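Side-chain contacts in probable Rab-related GTPase (Acanthamoeba polyphaga mimivirus, PDB 5XC5), which binds GTP and magnesium as a Rab-type small GTPase and may take part in protein transport: residues Lys53-Asn58 and Lys163-Met168; Met74-Ser79 and Tyr98-Asp103. The protein carries 1 engineered substitution. All coordinates share one frame; numbering follows the deposited sequence. Where two conformers were deposited one is given.

Interaction 1: residues Lys53-Asn58 and Lys163-Met168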
loop_
_atom_site.group_PDB
_atom_site.type_symbol
_atom_site.label_atom_id
_atom_site.label_comp_id
_atom_site.label_asym_id
_atom_site.label_seq_id
_atom_site.Cartn_x
_atom_site.Cartn_y
_atom_site.Cartn_z
ATOM N N LYS A 53 20.934 -2.791 8.903
ATOM C CA LYS A 53 20.426 -1.704 9.723
ATOM C C LYS A 53 19.020 -2.012 10.218
ATOM O O LYS A 53 18.229 -2.674 9.536
ATOM C CB LYS A 53 20.412 -0.400 8.931
ATOM C CG LYS A 53 21.776 0.059 8.434
ATOM C CD LYS A 53 21.632 0.871 7.149
ATOM C CE LYS A 53 20.298 1.613 7.102
ATOM N NZ LYS A 53 20.019 2.204 5.769
ATOM N N THR A 54 18.715 -1.530 11.415
ATOM C CA THR A 54 17.361 -1.572 11.930
ATOM C C THR A 54 16.649 -0.302 11.491
ATOM O O THR A 54 17.174 0.805 11.659
ATOM C CB THR A 54 17.375 -1.693 13.455
ATOM O OG1 THR A 54 17.878 -2.982 13.821
ATOM C CG2 THR A 54 15.977 -1.531 14.036
ATOM N N LEU A 55 15.470 -0.471 10.900
ATOM C CA LEU A 55 14.652 0.632 10.416
ATOM C C LEU A 55 13.333 0.622 11.168
ATOM O O LEU A 55 12.707 -0.432 11.324
ATOM C CB LEU A 55 14.374 0.527 8.908
ATOM C CG LEU A 55 15.498 0.719 7.896
ATOM C CD1 LEU A 55 16.540 -0.358 8.000
ATOM C CD2 LEU A 55 14.926 0.763 6.489
ATOM N N LYS A 56 12.924 1.791 11.636
ATOM C CA LYS A 56 11.615 1.966 12.237
ATOM C C LYS A 56 10.655 2.428 11.148
ATOM O O LYS A 56 10.833 3.508 10.569
ATOM C CB LYS A 56 11.689 3.006 13.350
ATOM C CG LYS A 56 10.494 3.047 14.284
ATOM C CD LYS A 56 10.831 3.925 15.473
ATOM C CE LYS A 56 9.693 4.060 16.450
ATOM N NZ LYS A 56 8.575 4.916 15.948
ATOM N N LEU A 57 9.652 1.605 10.861
ATOM C CA LEU A 57 8.587 1.976 9.940
ATOM C C LEU A 57 7.496 2.674 10.739
ATOM O O LEU A 57 6.958 2.101 11.689
ATOM C CB LEU A 57 8.025 0.736 9.246
ATOM C CG LEU A 57 9.038 -0.105 8.460
ATOM C CD1 LEU A 57 8.365 -1.298 7.826
ATOM C CD2 LEU A 57 9.728 0.731 7.404
ATOM N N ASN A 58 7.170 3.906 10.348
ATOM C CA ASN A 58 6.088 4.686 10.944
ATOM C C ASN A 58 4.958 4.681 9.913
ATOM O O ASN A 58 5.035 5.379 8.896
ATOM C CB ASN A 58 6.575 6.101 11.254
ATOM C CG ASN A 58 7.604 6.128 12.372
ATOM O OD1 ASN A 58 7.567 5.292 13.278
ATOM N ND2 ASN A 58 8.510 7.098 12.322
ATOM N N LYS A 163 10.081 -5.334 0.108
ATOM C CA LYS A 163 10.464 -4.438 -0.980
ATOM C C LYS A 163 10.531 -2.998 -0.488
ATOM O O LYS A 163 11.475 -2.266 -0.800
ATOM C CB LYS A 163 9.447 -4.540 -2.117
ATOM C CG LYS A 163 9.415 -5.889 -2.812
ATOM C CD LYS A 163 8.245 -5.995 -3.804
ATOM C CE LYS A 163 8.407 -5.111 -5.052
ATOM N NZ LYS A 163 9.579 -5.522 -5.884
ATOM N N MET A 164 9.536 -2.584 0.292
ATOM C CA MET A 164 9.513 -1.231 0.828
ATOM C C MET A 164 10.678 -0.990 1.780
ATOM O O MET A 164 11.312 0.070 1.739
ATOM C CB MET A 164 8.174 -0.998 1.533
ATOM C CG MET A 164 8.016 0.367 2.206
ATOM S SD MET A 164 8.056 1.763 1.034
ATOM C CE MET A 164 6.608 1.441 -0.013
ATOM N N ILE A 165 10.973 -1.968 2.639
ATOM C CA ILE A 165 12.062 -1.842 3.605
ATOM C C ILE A 165 13.402 -1.696 2.890
ATOM O O ILE A 165 14.216 -0.828 3.236
ATOM C CB ILE A 165 12.049 -3.036 4.578
ATOM C CG1 ILE A 165 10.822 -2.953 5.489
ATOM C CG2 ILE A 165 13.359 -3.098 5.384
ATOM C CD1 ILE A 165 10.430 -4.278 6.087
ATOM N N ASP A 166 13.649 -2.543 1.881
ATOM C CA ASP A 166 14.899 -2.451 1.129
ATOM C C ASP A 166 15.084 -1.055 0.548
ATOM O O ASP A 166 16.174 -0.481 0.624
ATOM C CB ASP A 166 14.932 -3.473 -0.011
ATOM C CG ASP A 166 15.000 -4.910 0.467
ATOM O OD1 ASP A 166 15.164 -5.145 1.678
ATOM O OD2 ASP A 166 14.903 -5.815 -0.390
ATOM N N LYS A 167 14.025 -0.489 -0.034
ATOM C CA LYS A 167 14.134 0.840 -0.621
ATOM C C LYS A 167 14.371 1.902 0.446
ATOM O O LYS A 167 15.203 2.795 0.258
ATOM C CB LYS A 167 12.888 1.152 -1.452
ATOM C CG LYS A 167 12.809 0.393 -2.759
ATOM C CD LYS A 167 13.858 0.884 -3.756
ATOM C CE LYS A 167 13.713 0.200 -5.097
ATOM N NZ LYS A 167 13.799 -1.268 -4.944
ATOM N N MET A 168 13.664 1.824 1.577
ATOM C CA MET A 168 13.915 2.783 2.651
ATOM C C MET A 168 15.358 2.723 3.130
ATOM O O MET A 168 15.935 3.754 3.490
ATOM C CB MET A 168 12.962 2.552 3.827
ATOM C CG MET A 168 11.475 2.768 3.510
ATOM S SD MET A 168 11.040 4.424 2.904
ATOM C CE MET A 168 11.034 4.148 1.130
HETATM O O HOH W 1 17.985 4.691 5.112
#
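L55 of the strand comes nearest to I165 of the C-terminal helix, 7.7 Å between their CA atoms, where strand 54-58 and helix 163-168 run at 116° to each other with their axes 9.8 Å apart. Alternation along a β-strand explains what follows: L55 and L57 face the helix, while T54, K56 and N58 belong to the other side of the sheet. The helix replies with residues spaced by three, I165 and M168. One methyl of L55 does the touching on its side. Its CD2 lies 3.8 Å from CB of M168, at the root of that side chain, and 3.7 Å from the backbone O of I165, a van der Waals contact of the methyl with a helical carbonyl oxygen. M168 then bends at chi2 and chi3 (-59° and 97°), which carries its sulfur and terminal methyl away from the strand. Farther along, L57 reaches across I165 at about a right angle, its CD1 3.8 Å from CG1 of I165. Near the start of the strand segment a water gives a 2.8 Å hydrogen bond to O of M168 and receives a weak one from NZ of K53. This is the packing of a P-loop GTPase, a final helix laid against the central sheet. Strand 41-48 adds V47 against I165, the loop residue A49 touches both L55 and I165, and Y6 and I8 of strand 6-12 lie against M168.

Interaction 2: residues Met74-Ser79 and Tyr98-Asp103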
loop_
_atom_site.group_PDB
_atom_site.type_symbol
_atom_site.label_atom_id
_atom_site.label_comp_id
_atom_site.label_asym_id
_atom_site.label_seq_id
_atom_site.Cartn_x
_atom_site.Cartn_y
_atom_site.Cartn_z
ATOM N N MET A 74 -4.378 14.864 4.370
ATOM C CA MET A 74 -3.534 15.492 5.387
ATOM C C MET A 74 -2.383 14.609 5.830
ATOM O O MET A 74 -1.554 15.063 6.629
ATOM C CB MET A 74 -4.396 15.899 6.584
ATOM C CG MET A 74 -5.454 16.946 6.244
ATOM S SD MET A 74 -4.738 18.460 5.563
ATOM C CE MET A 74 -3.814 19.040 6.969
ATOM N N TYR A 75 -2.295 13.382 5.323
ATOM C CA TYR A 75 -1.244 12.447 5.695
ATOM C C TYR A 75 -0.208 12.249 4.599
ATOM O O TYR A 75 0.765 11.515 4.813
ATOM C CB TYR A 75 -1.863 11.120 6.167
ATOM C CG TYR A 75 -2.603 11.343 7.457
ATOM C CD1 TYR A 75 -3.938 11.726 7.457
ATOM C CD2 TYR A 75 -1.946 11.253 8.680
ATOM C CE1 TYR A 75 -4.611 11.983 8.641
ATOM C CE2 TYR A 75 -2.608 11.511 9.869
ATOM C CZ TYR A 75 -3.941 11.870 9.844
ATOM O OH TYR A 75 -4.602 12.126 11.026
ATOM N N TYR A 76 -0.374 12.906 3.446
ATOM C CA TYR A 76 0.574 12.752 2.345
ATOM C C TYR A 76 1.942 13.320 2.694
ATOM O O TYR A 76 2.972 12.736 2.337
ATOM C CB TYR A 76 0.069 13.489 1.107
ATOM C CG TYR A 76 -1.125 12.904 0.394
ATOM C CD1 TYR A 76 -1.331 11.526 0.318
ATOM C CD2 TYR A 76 -2.034 13.733 -0.239
ATOM C CE1 TYR A 76 -2.426 11.010 -0.357
ATOM C CE2 TYR A 76 -3.120 13.224 -0.913
ATOM C CZ TYR A 76 -3.312 11.869 -0.971
ATOM O OH TYR A 76 -4.412 11.361 -1.641
ATOM N N THR A 77 1.972 14.482 3.341
ATOM C CA THR A 77 3.207 15.248 3.426
ATOM C C THR A 77 4.262 14.484 4.220
ATOM O O THR A 77 3.952 13.773 5.180
ATOM C CB THR A 77 2.930 16.626 4.038
ATOM O OG1 THR A 77 4.124 17.417 4.005
ATOM C CG2 THR A 77 2.443 16.503 5.466
ATOM N N ASN A 78 5.515 14.609 3.783
ATOM C CA ASN A 78 6.685 14.011 4.421
ATOM C C ASN A 78 6.717 12.492 4.333
ATOM O O ASN A 78 7.492 11.853 5.055
ATOM C CB ASN A 78 6.877 14.474 5.871
ATOM C CG ASN A 78 7.122 15.959 5.971
ATOM O OD1 ASN A 78 7.864 16.528 5.170
ATOM N ND2 ASN A 78 6.494 16.601 6.947
ATOM N N SER A 79 5.903 11.888 3.472
ATOM C CA SER A 79 5.963 10.445 3.295
ATOM C C SER A 79 7.250 10.081 2.574
ATOM O O SER A 79 7.624 10.728 1.590
ATOM C CB SER A 79 4.770 9.979 2.469
ATOM O OG SER A 79 3.569 10.158 3.193
ATOM N N TYR A 98 -4.106 5.672 -10.593
ATOM C CA TYR A 98 -3.492 6.833 -11.224
ATOM C C TYR A 98 -3.730 8.091 -10.409
ATOM O O TYR A 98 -2.815 8.900 -10.222
ATOM C CB TYR A 98 -4.009 7.063 -12.650
ATOM C CG TYR A 98 -3.240 8.201 -13.317
ATOM C CD1 TYR A 98 -3.613 9.536 -13.138
ATOM C CD2 TYR A 98 -2.111 7.942 -14.073
ATOM C CE1 TYR A 98 -2.882 10.573 -13.718
ATOM C CE2 TYR A 98 -1.388 8.961 -14.666
ATOM C CZ TYR A 98 -1.771 10.269 -14.490
ATOM O OH TYR A 98 -1.029 11.266 -15.088
ATOM N N TYR A 99 -4.960 8.281 -9.932
ATOM C CA TYR A 99 -5.310 9.522 -9.256
ATOM C C TYR A 99 -4.775 9.570 -7.840
ATOM O O TYR A 99 -4.417 10.648 -7.351
ATOM C CB TYR A 99 -6.819 9.754 -9.329
ATOM C CG TYR A 99 -7.297 9.701 -10.763
ATOM C CD1 TYR A 99 -7.118 10.785 -11.617
ATOM C CD2 TYR A 99 -7.878 8.545 -11.278
ATOM C CE1 TYR A 99 -7.538 10.730 -12.940
ATOM C CE2 TYR A 99 -8.302 8.483 -12.596
ATOM C CZ TYR A 99 -8.128 9.574 -13.420
ATOM O OH TYR A 99 -8.546 9.512 -14.732
ATOM N N TRP A 100 -4.660 8.415 -7.185
ATOM C CA TRP A 100 -4.009 8.374 -5.880
ATOM C C TRP A 100 -2.559 8.827 -5.983
ATOM O O TRP A 100 -2.086 9.634 -5.170
ATOM C CB TRP A 100 -4.077 6.958 -5.305
ATOM C CG TRP A 100 -5.413 6.596 -4.739
ATOM C CD1 TRP A 100 -6.259 5.643 -5.199
ATOM C CD2 TRP A 100 -6.032 7.173 -3.589
ATOM N NE1 TRP A 100 -7.386 5.594 -4.417
ATOM C CE2 TRP A 100 -7.272 6.518 -3.417
ATOM C CE3 TRP A 100 -5.666 8.181 -2.693
ATOM C CZ2 TRP A 100 -8.146 6.837 -2.384
ATOM C CZ3 TRP A 100 -6.531 8.497 -1.662
ATOM C CH2 TRP A 100 -7.756 7.820 -1.515
ATOM N N ILE A 101 -1.832 8.300 -6.977
ATOM C CA ILE A 101 -0.429 8.663 -7.152
ATOM C C ILE A 101 -0.307 10.126 -7.554
ATOM O O ILE A 101 0.547 10.857 -7.039
ATOM C CB ILE A 101 0.234 7.717 -8.167
ATOM C CG1 ILE A 101 0.344 6.305 -7.589
ATOM C CG2 ILE A 101 1.603 8.225 -8.568
ATOM C CD1 ILE A 101 0.886 5.288 -8.586
ATOM N N ASN A 102 -1.183 10.575 -8.451
ATOM C CA ASN A 102 -1.170 11.973 -8.870
ATOM C C ASN A 102 -1.384 12.899 -7.683
ATOM O O ASN A 102 -0.671 13.895 -7.524
ATOM C CB ASN A 102 -2.256 12.201 -9.917
ATOM C CG ASN A 102 -2.389 13.655 -10.293
ATOM O OD1 ASN A 102 -1.564 14.187 -11.037
ATOM N ND2 ASN A 102 -3.427 14.312 -9.776
ATOM N N ASP A 103 -2.351 12.570 -6.825
ATOM C CA ASP A 103 -2.662 13.416 -5.677
ATOM C C ASP A 103 -1.534 13.410 -4.660
ATOM O O ASP A 103 -1.196 14.456 -4.093
ATOM C CB ASP A 103 -3.958 12.933 -5.036
ATOM C CG ASP A 103 -5.170 13.315 -5.842
ATOM O OD1 ASP A 103 -4.989 13.924 -6.919
ATOM O OD2 ASP A 103 -6.297 13.004 -5.407
#
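Y76, D103 and W100 account for the burial here, and the phenol of Y76 is the element that ties them together. The tyrosine projects from the loop toward helix 91-107, and its OH arrives at the edge of the indole of W100, near the ring plane, at 3.6 Å from both CE3 and CZ3. The two side chains cross at about a right angle, and with OH near the indole plane the contact is an oxygen against an aromatic rim, not stacked rings. The same OH lies 3.8 Å from CB of D103, and the tyrosine ring flanks that residue's backbone, with CE2 3.9 Å from O of D103 in an oblique approach. In the conformer given, one of two, OD1 of D103 may accept a long hydrogen bond (3.3 Å) from ND2 of N102. On the loop side, Y76 opens a type II β-turn to S79. Its carbonyl O is gripped twice from one face of its plane, by the backbone N and the side-chain OG of S79, which fixes the backbone from which the ring springs. The hydroxyl bond is the shorter, with OG of S79 2.8 Å from O of Y76. L104 and N107 of helix 91-107, and I9 of strand 6-12, also touch Y76. W100 in turn gives its NE1 to OG of S13, a residue of the P-loop that lines the GTP pocket. The chemistry implies that the loop meets the helix through van der Waals contact around a phenol oxygen, while the firmer directional bonds lie within the turn of the loop and between the indole and the nucleotide-binding loop.

Both contacts are buried and both lie within one Ras-like domain, yet they share no segment and their centres lie 19 Å apart. Interaction 1 is aliphatic, joining the sheet to the last helix, with a water bridge at its margin that K53 holds only weakly. Interaction 2 joins a loop to helix 91-107 with aromatic and polar groups, and D103 remains partly exposed. Strand 6-12 is common ground, since side chains of both contacts lie against it. Their difference follows their place: residues 98-103 carry the W100 side chain, about 7 Å from the bound GTP at the nearest atoms, whereas residues 53-58 and 163-168 make plain sheet-to-helix packing.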